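Local structure of beta-glucoside phosphorylase BglX (Unidentified, 5VQE) at residues A61-P66 with W143-I148; K70-F75 with S137-N142; R78-K81 with P86-I89; V131-G136 with R184-L189. The protein catalyses, as a family GH3 beta-glucoside phosphorylase, the phosphate-dependent cleavage of beta-glucosides, probably by way of a covalent glucosyl-enzyme intermediate. All coordinates share one frame; numbering follows the deposited sequence.

Contact 1: residues A61-P66 with W143-I148; sequences AVMYRP and WTYEPI. With G2F (2-deoxy-2-fluoro-alpha-D-glucopyranose), chain B.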
loop_
_atom_site.group_PDB
_atom_site.type_symbol
_atom_site.label_atom_id
_atom_site.label_comp_id
_atom_site.label_asym_id
_atom_site.label_seq_id
_atom_site.Cartn_x
_atom_site.Cartn_y
_atom_site.Cartn_z
ATOM N N ALA A 61 -9.510 7.595 16.138
ATOM C CA ALA A 61 -8.511 6.628 15.696
ATOM C C ALA A 61 -7.157 7.312 15.577
ATOM O O ALA A 61 -7.061 8.540 15.571
ATOM C CB ALA A 61 -8.902 5.998 14.352
ATOM N N VAL A 62 -6.104 6.492 15.504
ATOM C CA VAL A 62 -4.771 6.942 15.132
ATOM C C VAL A 62 -4.204 5.958 14.120
ATOM O O VAL A 62 -4.651 4.814 14.020
ATOM C CB VAL A 62 -3.815 7.064 16.338
ATOM C CG1 VAL A 62 -4.341 8.072 17.334
ATOM C CG2 VAL A 62 -3.618 5.712 17.008
ATOM N N MET A 63 -3.208 6.422 13.363
ATOM C CA MET A 63 -2.402 5.565 12.500
ATOM C C MET A 63 -0.934 5.738 12.862
ATOM O O MET A 63 -0.453 6.869 12.987
ATOM C CB MET A 63 -2.592 5.889 11.014
ATOM C CG MET A 63 -1.974 4.807 10.105
ATOM S SD MET A 63 -1.514 5.306 8.430
ATOM C CE MET A 63 -0.029 6.244 8.768
ATOM N N TYR A 64 -0.230 4.622 13.033
ATOM C CA TYR A 64 1.202 4.635 13.306
ATOM C C TYR A 64 1.958 4.692 11.984
ATOM O O TYR A 64 1.753 3.842 11.109
ATOM C CB TYR A 64 1.647 3.392 14.083
ATOM C CG TYR A 64 1.071 3.222 15.478
ATOM C CD1 TYR A 64 0.725 4.317 16.250
ATOM C CD2 TYR A 64 0.894 1.960 16.023
ATOM C CE1 TYR A 64 0.209 4.162 17.516
ATOM C CE2 TYR A 64 0.372 1.795 17.297
ATOM C CZ TYR A 64 0.038 2.903 18.036
ATOM O OH TYR A 64 -0.480 2.755 19.300
ATOM N N ARG A 65 2.813 5.700 11.833
ATOM C CA ARG A 65 3.877 5.654 10.843
ATOM C C ARG A 65 4.870 4.573 11.240
ATOM O O ARG A 65 4.816 4.049 12.354
ATOM C CB ARG A 65 4.575 7.006 10.743
ATOM C CG ARG A 65 3.756 8.082 10.039
ATOM C CD ARG A 65 3.607 7.820 8.535
ATOM N NE ARG A 65 4.881 7.537 7.880
ATOM C CZ ARG A 65 5.843 8.436 7.694
ATOM N NH1 ARG A 65 5.687 9.683 8.120
ATOM N NH2 ARG A 65 6.968 8.086 7.087
ATOM N N PRO A 66 5.799 4.216 10.353
ATOM C CA PRO A 66 6.767 3.166 10.700
ATOM C C PRO A 66 7.774 3.620 11.739
ATOM O O PRO A 66 8.629 4.471 11.474
ATOM C CB PRO A 66 7.458 2.848 9.364
ATOM C CG PRO A 66 6.616 3.459 8.314
ATOM C CD PRO A 66 5.932 4.634 8.948
ATOM N N TRP A 143 -6.422 -2.351 12.775
ATOM C CA TRP A 143 -6.986 -1.870 11.515
ATOM C C TRP A 143 -5.843 -1.738 10.517
ATOM O O TRP A 143 -4.955 -0.910 10.714
ATOM C CB TRP A 143 -7.677 -0.528 11.735
ATOM C CG TRP A 143 -8.520 -0.010 10.610
ATOM C CD1 TRP A 143 -8.891 -0.666 9.467
ATOM C CD2 TRP A 143 -9.116 1.287 10.539
ATOM N NE1 TRP A 143 -9.682 0.155 8.689
ATOM C CE2 TRP A 143 -9.832 1.358 9.331
ATOM C CE3 TRP A 143 -9.112 2.400 11.387
ATOM C CZ2 TRP A 143 -10.531 2.506 8.947
ATOM C CZ3 TRP A 143 -9.799 3.534 10.999
ATOM C CH2 TRP A 143 -10.510 3.571 9.801
ATOM N N THR A 144 -5.841 -2.545 9.463
ATOM C CA THR A 144 -4.861 -2.387 8.396
ATOM C C THR A 144 -5.537 -1.702 7.220
ATOM O O THR A 144 -6.646 -2.080 6.827
ATOM C CB THR A 144 -4.238 -3.715 7.961
ATOM O OG1 THR A 144 -3.211 -3.447 7.004
ATOM C CG2 THR A 144 -5.251 -4.659 7.339
ATOM N N TYR A 145 -4.889 -0.659 6.707
ATOM C CA TYR A 145 -5.401 0.088 5.565
ATOM C C TYR A 145 -5.093 -0.672 4.278
ATOM O O TYR A 145 -4.442 -0.140 3.376
ATOM C CB TYR A 145 -4.778 1.486 5.517
ATOM C CG TYR A 145 -5.287 2.498 6.519
ATOM C CD1 TYR A 145 -6.591 2.458 7.001
ATOM C CD2 TYR A 145 -4.463 3.535 6.944
ATOM C CE1 TYR A 145 -7.051 3.415 7.888
ATOM C CE2 TYR A 145 -4.918 4.494 7.824
ATOM C CZ TYR A 145 -6.207 4.437 8.291
ATOM O OH TYR A 145 -6.637 5.409 9.172
ATOM N N GLU A 146 -5.509 -1.929 4.214
ATOM C CA GLU A 146 -5.239 -2.813 3.089
ATOM C C GLU A 146 -6.357 -3.845 3.037
ATOM O O GLU A 146 -7.007 -4.104 4.053
ATOM C CB GLU A 146 -3.887 -3.518 3.242
ATOM C CG GLU A 146 -2.743 -2.685 3.814
ATOM C CD GLU A 146 -2.118 -1.713 2.834
ATOM O OE1 GLU A 146 -2.270 -1.892 1.604
ATOM O OE2 GLU A 146 -1.452 -0.760 3.309
ATOM N N PRO A 147 -6.571 -4.494 1.884
ATOM C CA PRO A 147 -5.774 -4.556 0.659
ATOM C C PRO A 147 -6.103 -3.532 -0.414
ATOM O O PRO A 147 -7.209 -3.008 -0.526
ATOM C CB PRO A 147 -6.089 -5.951 0.130
ATOM C CG PRO A 147 -7.534 -6.111 0.470
ATOM C CD PRO A 147 -7.701 -5.441 1.827
ATOM N N ILE A 148 -5.085 -3.275 -1.218
ATOM C CA ILE A 148 -5.204 -2.441 -2.403
ATOM C C ILE A 148 -5.835 -3.266 -3.512
ATOM O O ILE A 148 -5.287 -4.298 -3.920
ATOM C CB ILE A 148 -3.830 -1.903 -2.824
ATOM C CG1 ILE A 148 -3.344 -0.897 -1.775
ATOM C CG2 ILE A 148 -3.884 -1.248 -4.211
ATOM C CD1 ILE A 148 -1.904 -0.515 -1.913
HETATM C C1 G2F B . -3.626 7.931 1.592
HETATM C C2 G2F B . -3.054 6.775 0.708
HETATM C C3 G2F B . -3.494 5.423 1.344
HETATM C C4 G2F B . -3.023 5.396 2.831
HETATM C C5 G2F B . -3.649 6.631 3.564
HETATM C C6 G2F B . -3.151 6.707 5.062
HETATM O O3 G2F B . -2.789 4.399 0.693
HETATM O O4 G2F B . -3.572 4.250 3.424
HETATM O O5 G2F B . -3.190 7.809 2.924
HETATM O O6 G2F B . -1.753 6.645 5.067
HETATM F F2 G2F B . -3.559 6.855 -0.542
#
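Met63 meets Tyr145 beside the bound 2-deoxy-2-fluoroglucose, at the ends of two strands of the TIM barrel that are separated in the sheet by strand 88-91. Leaving the backbone with CG anti to N (chi1 -168°), the methionine crosses the tyrosine side chain obliquely and meets its ring edge at CE2. Its CB stands 4.2 Å from Tyr145 CE2, and its CG closes to 3.7 Å from the same carbon. SD comes nearest, 3.6 Å from Tyr145 CE2, and also lies 3.6 Å from O6 of the sugar. A bend at chi3 (75°) then carries the methyl off the tyrosine, leaving CE 4.1 Å from that O6. The sulfur sits 4.7 Å from the Tyr145 ring centroid and 77° off its normal, which defines a Met-aromatic contact at the ring edge. Tyr145 in turn sets CB 3.7 Å from sugar O4 and lays CE1 over the centre of the Trp143 ring. Two residues earlier on the strand, Ala61 CB meets the edge of that indole at CZ3, 4.3 Å away. The contact is dispersive, a sulfur and methylene against an aromatic edge; it lines the sugar site, while the sugar's hydrogen bonds come from Asn92, Arg163, Lys193 and His194.

Contact 2: residues K70-F75 with S137-N142; sequences KRMREF and SAVGVN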
loop_
_atom_site.group_PDB
_atom_site.type_symbol
_atom_site.label_atom_id
_atom_site.label_comp_id
_atom_site.label_asym_id
_atom_site.label_seq_id
_atom_site.Cartn_x
_atom_site.Cartn_y
_atom_site.Cartn_z
ATOM N N LYS A 70 8.416 -2.154 19.496
ATOM C CA LYS A 70 8.323 -1.980 20.941
ATOM C C LYS A 70 7.727 -0.625 21.296
ATOM O O LYS A 70 6.981 -0.512 22.276
ATOM C CB LYS A 70 9.703 -2.155 21.578
ATOM C CG LYS A 70 9.821 -1.567 22.964
ATOM N N ARG A 71 8.027 0.406 20.506
ATOM C CA ARG A 71 7.447 1.723 20.743
ATOM C C ARG A 71 5.968 1.751 20.371
ATOM O O ARG A 71 5.159 2.376 21.073
ATOM C CB ARG A 71 8.219 2.786 19.959
ATOM C CG ARG A 71 9.644 2.995 20.447
ATOM C CD ARG A 71 9.679 3.753 21.764
ATOM N NE ARG A 71 9.490 5.186 21.568
ATOM C CZ ARG A 71 9.482 6.080 22.552
ATOM N NH1 ARG A 71 9.643 5.689 23.810
ATOM N NH2 ARG A 71 9.308 7.364 22.280
ATOM N N MET A 72 5.593 1.093 19.270
ATOM C CA MET A 72 4.175 0.970 18.953
ATOM C C MET A 72 3.413 0.337 20.105
ATOM O O MET A 72 2.321 0.794 20.456
ATOM C CB MET A 72 3.980 0.140 17.692
ATOM C CG MET A 72 4.467 0.805 16.442
ATOM S SD MET A 72 3.963 -0.070 14.964
ATOM C CE MET A 72 4.645 1.035 13.739
ATOM N N ARG A 73 3.963 -0.732 20.694
ATOM C CA ARG A 73 3.268 -1.407 21.789
ATOM C C ARG A 73 3.119 -0.481 22.987
ATOM O O ARG A 73 2.067 -0.457 23.641
ATOM C CB ARG A 73 4.016 -2.685 22.194
ATOM C CG ARG A 73 3.311 -3.488 23.295
ATOM C CD ARG A 73 4.096 -4.730 23.718
ATOM N NE ARG A 73 3.227 -5.694 24.400
ATOM C CZ ARG A 73 3.020 -5.740 25.715
ATOM N NH1 ARG A 73 3.626 -4.883 26.528
ATOM N NH2 ARG A 73 2.202 -6.654 26.223
ATOM N N GLU A 74 4.164 0.282 23.293
ATOM C CA GLU A 74 4.083 1.245 24.382
ATOM C C GLU A 74 3.092 2.354 24.050
ATOM O O GLU A 74 2.292 2.759 24.904
ATOM C CB GLU A 74 5.478 1.815 24.660
ATOM C CG GLU A 74 5.553 2.766 25.834
ATOM C CD GLU A 74 6.837 3.571 25.827
ATOM O OE1 GLU A 74 6.761 4.817 25.801
ATOM O OE2 GLU A 74 7.921 2.950 25.831
ATOM N N PHE A 75 3.112 2.840 22.807
ATOM C CA PHE A 75 2.166 3.877 22.407
ATOM C C PHE A 75 0.724 3.397 22.538
ATOM O O PHE A 75 -0.146 4.148 22.990
ATOM C CB PHE A 75 2.451 4.325 20.977
ATOM C CG PHE A 75 3.600 5.296 20.844
ATOM C CD1 PHE A 75 4.433 5.583 21.912
ATOM C CD2 PHE A 75 3.839 5.926 19.636
ATOM C CE1 PHE A 75 5.482 6.476 21.769
ATOM C CE2 PHE A 75 4.885 6.820 19.492
ATOM C CZ PHE A 75 5.704 7.093 20.555
ATOM N N SER A 137 -1.032 -6.929 15.198
ATOM C CA SER A 137 -1.863 -7.088 16.390
ATOM C C SER A 137 -1.018 -7.277 17.641
ATOM O O SER A 137 -1.462 -6.929 18.740
ATOM C CB SER A 137 -2.840 -8.259 16.227
ATOM O OG SER A 137 -2.187 -9.509 16.059
ATOM N N ALA A 138 0.199 -7.807 17.499
ATOM C CA ALA A 138 1.075 -7.967 18.658
ATOM C C ALA A 138 1.366 -6.638 19.338
ATOM O O ALA A 138 1.585 -6.595 20.556
ATOM C CB ALA A 138 2.384 -8.629 18.238
ATOM N N VAL A 139 1.403 -5.547 18.574
ATOM C CA VAL A 139 1.727 -4.245 19.131
ATOM C C VAL A 139 0.500 -3.369 19.308
ATOM O O VAL A 139 0.637 -2.203 19.699
ATOM C CB VAL A 139 2.787 -3.523 18.270
ATOM C CG1 VAL A 139 4.000 -4.412 18.052
ATOM C CG2 VAL A 139 2.213 -3.064 16.936
ATOM N N GLY A 140 -0.694 -3.882 19.014
ATOM C CA GLY A 140 -1.922 -3.156 19.277
ATOM C C GLY A 140 -2.674 -2.671 18.057
ATOM O O GLY A 140 -3.763 -2.110 18.213
ATOM N N VAL A 141 -2.139 -2.860 16.852
ATOM C CA VAL A 141 -2.851 -2.466 15.645
ATOM C C VAL A 141 -4.092 -3.333 15.488
ATOM O O VAL A 141 -4.029 -4.567 15.600
ATOM C CB VAL A 141 -1.932 -2.577 14.418
ATOM C CG1 VAL A 141 -2.716 -2.346 13.129
ATOM C CG2 VAL A 141 -0.795 -1.588 14.521
ATOM N N ASN A 142 -5.232 -2.692 15.218
ATOM C CA ASN A 142 -6.476 -3.415 14.986
ATOM C C ASN A 142 -7.126 -3.063 13.653
ATOM O O ASN A 142 -8.263 -3.480 13.405
ATOM C CB ASN A 142 -7.462 -3.177 16.139
ATOM C CG ASN A 142 -7.719 -1.709 16.423
ATOM O OD1 ASN A 142 -7.835 -0.882 15.514
ATOM N ND2 ASN A 142 -7.831 -1.378 17.709
HETATM O O HOH W 1 2.532 -7.693 22.944
#
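Met72 and Arg73 of helix 69-82 pack against Val139, where helix 122-138 ends in a Schellman motif with Gly140 at positive phi. Val139 has its CG2 between the backbone N and the carbonyl carbon (chi1 -53°), which aims that methyl at the neighbouring helix, 3.7 Å from Met72 CB. Met72 stretches onward from CG: its SD is 4.0 Å from Val139 CG2, and its end leads away from the valine; the side chain also touches Tyr64 and Phe67. Arg73 has CG anti to N (chi1 -177°) and a chain extended as far as NE, with CB 4.2 Å from Val139 CB. This stretch puts NE 2.6 Å from a water in the guanidinium plane, and the water lies 2.8 Å from Ala138 O, to which it probably donates. The outer NH2 bonds to Pro367 O. Backbone proximity is close too: Arg73 CA approaches Val139 O at 3.5 Å, with an angle of 153° at the hydrogen. Thr76 OG1 pairs with both Val139 O and Met72 O, which must share its single proton. Chemically, helix 69-82 joins the C-terminal end of helix 122-138 through a valine methyl on a methionine CB and, beside it, a water bridge from Arg73 NE to Ala138 O.

Contact 3: residues R78-K81 with P86-I89; sequences RLQK and PLLI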
loop_
_atom_site.group_PDB
_atom_site.type_symbol
_atom_site.label_atom_id
_atom_site.label_comp_id
_atom_site.label_asym_id
_atom_site.label_seq_id
_atom_site.Cartn_x
_atom_site.Cartn_y
_atom_site.Cartn_z
ATOM N N ARG A 78 -0.324 3.581 26.220
ATOM C CA ARG A 78 -0.489 4.958 26.660
ATOM C C ARG A 78 -1.726 5.589 26.035
ATOM O O ARG A 78 -2.535 6.222 26.725
ATOM C CB ARG A 78 0.757 5.750 26.306
ATOM C CG ARG A 78 2.005 5.259 27.026
ATOM C CD ARG A 78 3.222 5.943 26.468
ATOM N NE ARG A 78 3.089 7.392 26.510
ATOM C CZ ARG A 78 3.998 8.237 26.039
ATOM N NH1 ARG A 78 5.115 7.780 25.480
ATOM N NH2 ARG A 78 3.786 9.543 26.126
ATOM N N LEU A 79 -1.893 5.419 24.724
ATOM C CA LEU A 79 -3.016 6.046 24.038
ATOM C C LEU A 79 -4.342 5.497 24.534
ATOM O O LEU A 79 -5.255 6.260 24.872
ATOM C CB LEU A 79 -2.882 5.843 22.532
ATOM C CG LEU A 79 -1.816 6.697 21.866
ATOM C CD1 LEU A 79 -1.560 6.181 20.459
ATOM C CD2 LEU A 79 -2.233 8.157 21.845
ATOM N N GLN A 80 -4.474 4.172 24.581
ATOM C CA GLN A 80 -5.763 3.586 24.919
ATOM C C GLN A 80 -6.167 3.909 26.351
ATOM O O GLN A 80 -7.330 4.233 26.612
ATOM C CB GLN A 80 -5.729 2.076 24.703
ATOM C CG GLN A 80 -5.591 1.648 23.238
ATOM C CD GLN A 80 -6.863 1.854 22.427
ATOM O OE1 GLN A 80 -7.680 2.719 22.730
ATOM N NE2 GLN A 80 -7.025 1.058 21.379
ATOM N N LYS A 81 -5.234 3.809 27.300
ATOM C CA LYS A 81 -5.589 4.096 28.685
ATOM C C LYS A 81 -5.919 5.570 28.899
ATOM O O LYS A 81 -6.662 5.897 29.828
ATOM C CB LYS A 81 -4.461 3.649 29.617
ATOM C CG LYS A 81 -4.426 2.143 29.850
ATOM N N PRO A 86 -12.249 3.733 23.396
ATOM C CA PRO A 86 -11.101 3.057 22.782
ATOM C C PRO A 86 -10.883 3.516 21.349
ATOM O O PRO A 86 -11.829 3.796 20.614
ATOM C CB PRO A 86 -11.486 1.571 22.837
ATOM C CG PRO A 86 -12.445 1.462 23.939
ATOM C CD PRO A 86 -13.195 2.767 23.983
ATOM N N LEU A 87 -9.618 3.542 20.948
ATOM C CA LEU A 87 -9.215 3.969 19.616
ATOM C C LEU A 87 -9.173 2.797 18.644
ATOM O O LEU A 87 -8.742 1.700 19.002
ATOM C CB LEU A 87 -7.820 4.599 19.658
ATOM C CG LEU A 87 -7.660 5.873 20.486
ATOM C CD1 LEU A 87 -6.204 6.073 20.899
ATOM C CD2 LEU A 87 -8.153 7.055 19.685
ATOM N N LEU A 88 -9.589 3.046 17.403
ATOM C CA LEU A 88 -9.098 2.232 16.297
ATOM C C LEU A 88 -7.654 2.631 16.027
ATOM O O LEU A 88 -7.330 3.823 15.997
ATOM C CB LEU A 88 -9.951 2.426 15.046
ATOM C CG LEU A 88 -11.411 1.980 15.153
ATOM C CD1 LEU A 88 -12.156 2.410 13.921
ATOM C CD2 LEU A 88 -11.519 0.480 15.346
ATOM N N ILE A 89 -6.778 1.638 15.884
ATOM C CA ILE A 89 -5.348 1.866 15.691
ATOM C C ILE A 89 -4.975 1.267 14.344
ATOM O O ILE A 89 -4.959 0.039 14.184
ATOM C CB ILE A 89 -4.506 1.264 16.827
ATOM C CG1 ILE A 89 -4.857 1.938 18.159
ATOM C CG2 ILE A 89 -3.024 1.451 16.550
ATOM C CD1 ILE A 89 -4.239 1.275 19.363
#
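Gln80, on the helix of the beta-alpha-beta unit formed by strand 61-64, helix 69-82 and strand 88-91, grips the backbone of Leu87 just as the chain enters the second strand. It has the largest buried area here, followed by Leu87. The glutamine turns at chi2 (-73°), which swings its amide out to lie beside the incoming chain. There OE1 accepts from Leu87 N at 2.8 Å in an almost linear bond (179°) that falls on an OE1 lone pair in the carbonyl plane. NE2 donates to Leu87 O at 3.0 Å, less straight at 151°, with that oxygen tilted somewhat out of the glutamine amide plane. One side-chain amide thus satisfies both polar groups of a single backbone residue, and the paired bonds fix its rotation. With an alanine in place of Gln80, Leu87 N would probably lose its acceptor and Leu87 O its stronger donor, and helix and strand would lose this clamp. Leu87 itself points its side chain at the helix and sets CD1 3.7 Å from Leu79 CB, while Leu79 also rests on Val62 and Tyr64 of the first strand. Leu87 O has a second, weak partner in Asn142 ND2. On the same side of the amide plane as the Leu87 side chain, Ile89 approaches Gln80 from the opposite direction, bringing its CD1 methyl to 3.4 Å from Gln80 NE2.

Contact 4: residues V131-G136 with R184-L189; sequences VCASEG and RKWGVL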
loop_
_atom_site.group_PDB
_atom_site.type_symbol
_atom_site.label_atom_id
_atom_site.label_comp_id
_atom_site.label_asym_id
_atom_site.label_seq_id
_atom_site.Cartn_x
_atom_site.Cartn_y
_atom_site.Cartn_z
ATOM N N VAL A 131 0.889 -12.345 8.160
ATOM C CA VAL A 131 2.059 -11.664 8.715
ATOM C C VAL A 131 1.696 -10.243 9.111
ATOM O O VAL A 131 2.053 -9.768 10.195
ATOM C CB VAL A 131 3.238 -11.680 7.727
ATOM C CG1 VAL A 131 4.424 -10.898 8.305
ATOM C CG2 VAL A 131 3.649 -13.103 7.419
ATOM N N CYS A 132 0.987 -9.536 8.231
ATOM C CA CYS A 132 0.612 -8.161 8.536
ATOM C C CYS A 132 -0.182 -8.093 9.833
ATOM O O CYS A 132 0.128 -7.301 10.731
ATOM C CB CYS A 132 -0.210 -7.567 7.395
ATOM S SG CYS A 132 0.628 -7.437 5.795
ATOM N N ALA A 133 -1.223 -8.910 9.940
ATOM C CA ALA A 133 -2.121 -8.837 11.078
ATOM C C ALA A 133 -1.503 -9.469 12.318
ATOM O O ALA A 133 -1.694 -8.968 13.435
ATOM C CB ALA A 133 -3.447 -9.506 10.726
ATOM N N SER A 134 -0.760 -10.563 12.143
ATOM C CA SER A 134 -0.104 -11.195 13.281
ATOM C C SER A 134 0.887 -10.242 13.933
ATOM O O SER A 134 0.873 -10.051 15.156
ATOM C CB SER A 134 0.595 -12.481 12.841
ATOM O OG SER A 134 1.261 -13.072 13.937
ATOM N N GLU A 135 1.759 -9.628 13.130
ATOM C CA GLU A 135 2.763 -8.726 13.690
ATOM C C GLU A 135 2.136 -7.410 14.133
ATOM O O GLU A 135 2.480 -6.875 15.194
ATOM C CB GLU A 135 3.877 -8.515 12.664
ATOM C CG GLU A 135 4.546 -9.842 12.286
ATOM C CD GLU A 135 5.867 -9.685 11.574
ATOM O OE1 GLU A 135 6.192 -8.554 11.155
ATOM O OE2 GLU A 135 6.590 -10.701 11.446
ATOM N N GLY A 136 1.178 -6.895 13.363
ATOM C CA GLY A 136 0.496 -5.678 13.771
ATOM C C GLY A 136 -0.268 -5.841 15.072
ATOM O O GLY A 136 -0.181 -4.998 15.965
ATOM N N ARG A 184 -8.351 -11.489 9.144
ATOM C CA ARG A 184 -9.456 -11.783 10.052
ATOM C C ARG A 184 -9.085 -12.864 11.053
ATOM O O ARG A 184 -9.663 -12.928 12.145
ATOM C CB ARG A 184 -10.688 -12.205 9.253
ATOM C CG ARG A 184 -11.212 -11.081 8.396
ATOM C CD ARG A 184 -12.506 -11.399 7.706
ATOM N NE ARG A 184 -12.876 -10.235 6.915
ATOM C CZ ARG A 184 -13.011 -10.209 5.597
ATOM N NH1 ARG A 184 -12.847 -11.301 4.861
ATOM N NH2 ARG A 184 -13.330 -9.066 5.012
ATOM N N LYS A 185 -8.134 -13.726 10.696
ATOM C CA LYS A 185 -7.651 -14.733 11.628
ATOM C C LYS A 185 -7.010 -14.094 12.853
ATOM O O LYS A 185 -6.980 -14.714 13.923
ATOM C CB LYS A 185 -6.669 -15.659 10.894
ATOM C CG LYS A 185 -5.730 -16.447 11.789
ATOM C CD LYS A 185 -4.997 -17.548 11.010
ATOM C CE LYS A 185 -3.928 -18.225 11.877
ATOM N NZ LYS A 185 -3.241 -19.353 11.172
ATOM N N TRP A 186 -6.541 -12.853 12.736
ATOM C CA TRP A 186 -5.868 -12.170 13.831
ATOM C C TRP A 186 -6.650 -10.969 14.346
ATOM O O TRP A 186 -6.097 -10.152 15.086
ATOM C CB TRP A 186 -4.456 -11.770 13.392
ATOM C CG TRP A 186 -3.604 -12.975 13.131
ATOM C CD1 TRP A 186 -3.418 -13.603 11.935
ATOM C CD2 TRP A 186 -2.852 -13.717 14.093
ATOM N NE1 TRP A 186 -2.589 -14.686 12.091
ATOM C CE2 TRP A 186 -2.231 -14.780 13.409
ATOM C CE3 TRP A 186 -2.644 -13.586 15.472
ATOM C CZ2 TRP A 186 -1.410 -15.701 14.052
ATOM C CZ3 TRP A 186 -1.829 -14.508 16.109
ATOM C CH2 TRP A 186 -1.226 -15.551 15.400
ATOM N N GLY A 187 -7.930 -10.857 13.999
ATOM C CA GLY A 187 -8.781 -9.844 14.600
ATOM C C GLY A 187 -8.492 -8.434 14.141
ATOM O O GLY A 187 -8.731 -7.480 14.892
ATOM N N VAL A 188 -7.981 -8.273 12.924
ATOM C CA VAL A 188 -7.608 -6.970 12.392
ATOM C C VAL A 188 -8.566 -6.620 11.263
ATOM O O VAL A 188 -8.744 -7.403 10.323
ATOM C CB VAL A 188 -6.148 -6.965 11.911
ATOM C CG1 VAL A 188 -5.813 -5.666 11.178
ATOM C CG2 VAL A 188 -5.206 -7.159 13.104
ATOM N N LEU A 189 -9.173 -5.445 11.360
ATOM C CA LEU A 189 -10.049 -4.949 10.312
ATOM C C LEU A 189 -9.251 -4.653 9.046
ATOM O O LEU A 189 -8.094 -4.222 9.102
ATOM C CB LEU A 189 -10.757 -3.681 10.783
ATOM C CG LEU A 189 -11.570 -3.748 12.077
ATOM C CD1 LEU A 189 -12.042 -2.348 12.490
ATOM C CD2 LEU A 189 -12.750 -4.683 11.928
#
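Ala133 and Ser134 of helix 122-138 pack against the type I beta turn Arg184-Gly187 and the residue after it, in the loop that carries the TIM-barrel chain from helix 169-184 to strand 191-195. Ala133, the first to touch, points its methyl straight into the loop: CB is 3.6 Å from Trp186 CB and 3.8 Å from Val188 CG2, and the methyl thus meets the two residues on either side of Gly187 in the chain. Its small size suits the closeness of the backbones, with Ala133 CA and Trp186 CA 5.7 Å apart. Ser134 follows and lies over one face of the indole. Its CB stands 3.8 Å from the centroid of the five-membered ring and only 16° off the normal, the geometry of a CH-pi contact. With OG anti to the backbone N (chi1 178°), the hydroxyl is carried out over the six-membered ring, 3.7 Å from Trp186 CZ2. A serine in place of Trp186 would probably uncover this side of Ser134 and leave Glu130 with its salt bridge to Lys185 but without its indole N-H. The indole is anchored at its polar edge as well, since Trp186 NE1 hydrogen-bonds to Glu130 OE1, one turn before Ser134.

All four contacts lie in the glycosyl hydrolase family 3 N-terminal domain, and follow the chain through strand 61-64, helix 69-82, strand 88-91, helix 122-138 and strand 143-144. Contact 3, the most local, closes within the beta-alpha-beta unit of strands 61-64 and 88-91; contacts 1 and 2 span it, and contact 4 crosses both by tying helix 122-138 to the loop 184-189. Centres are about 10 Å apart for contacts 2 and 3, which share helix 69-82, and about 17 Å for contacts 3 and 4. Probable hydrogen bonds stitch neighbours, such as Asn142 OD1 to Ile89 N and Thr144 N to Leu189 O. Contact 1 alone reaches the sugar; the others join barrel elements away from it.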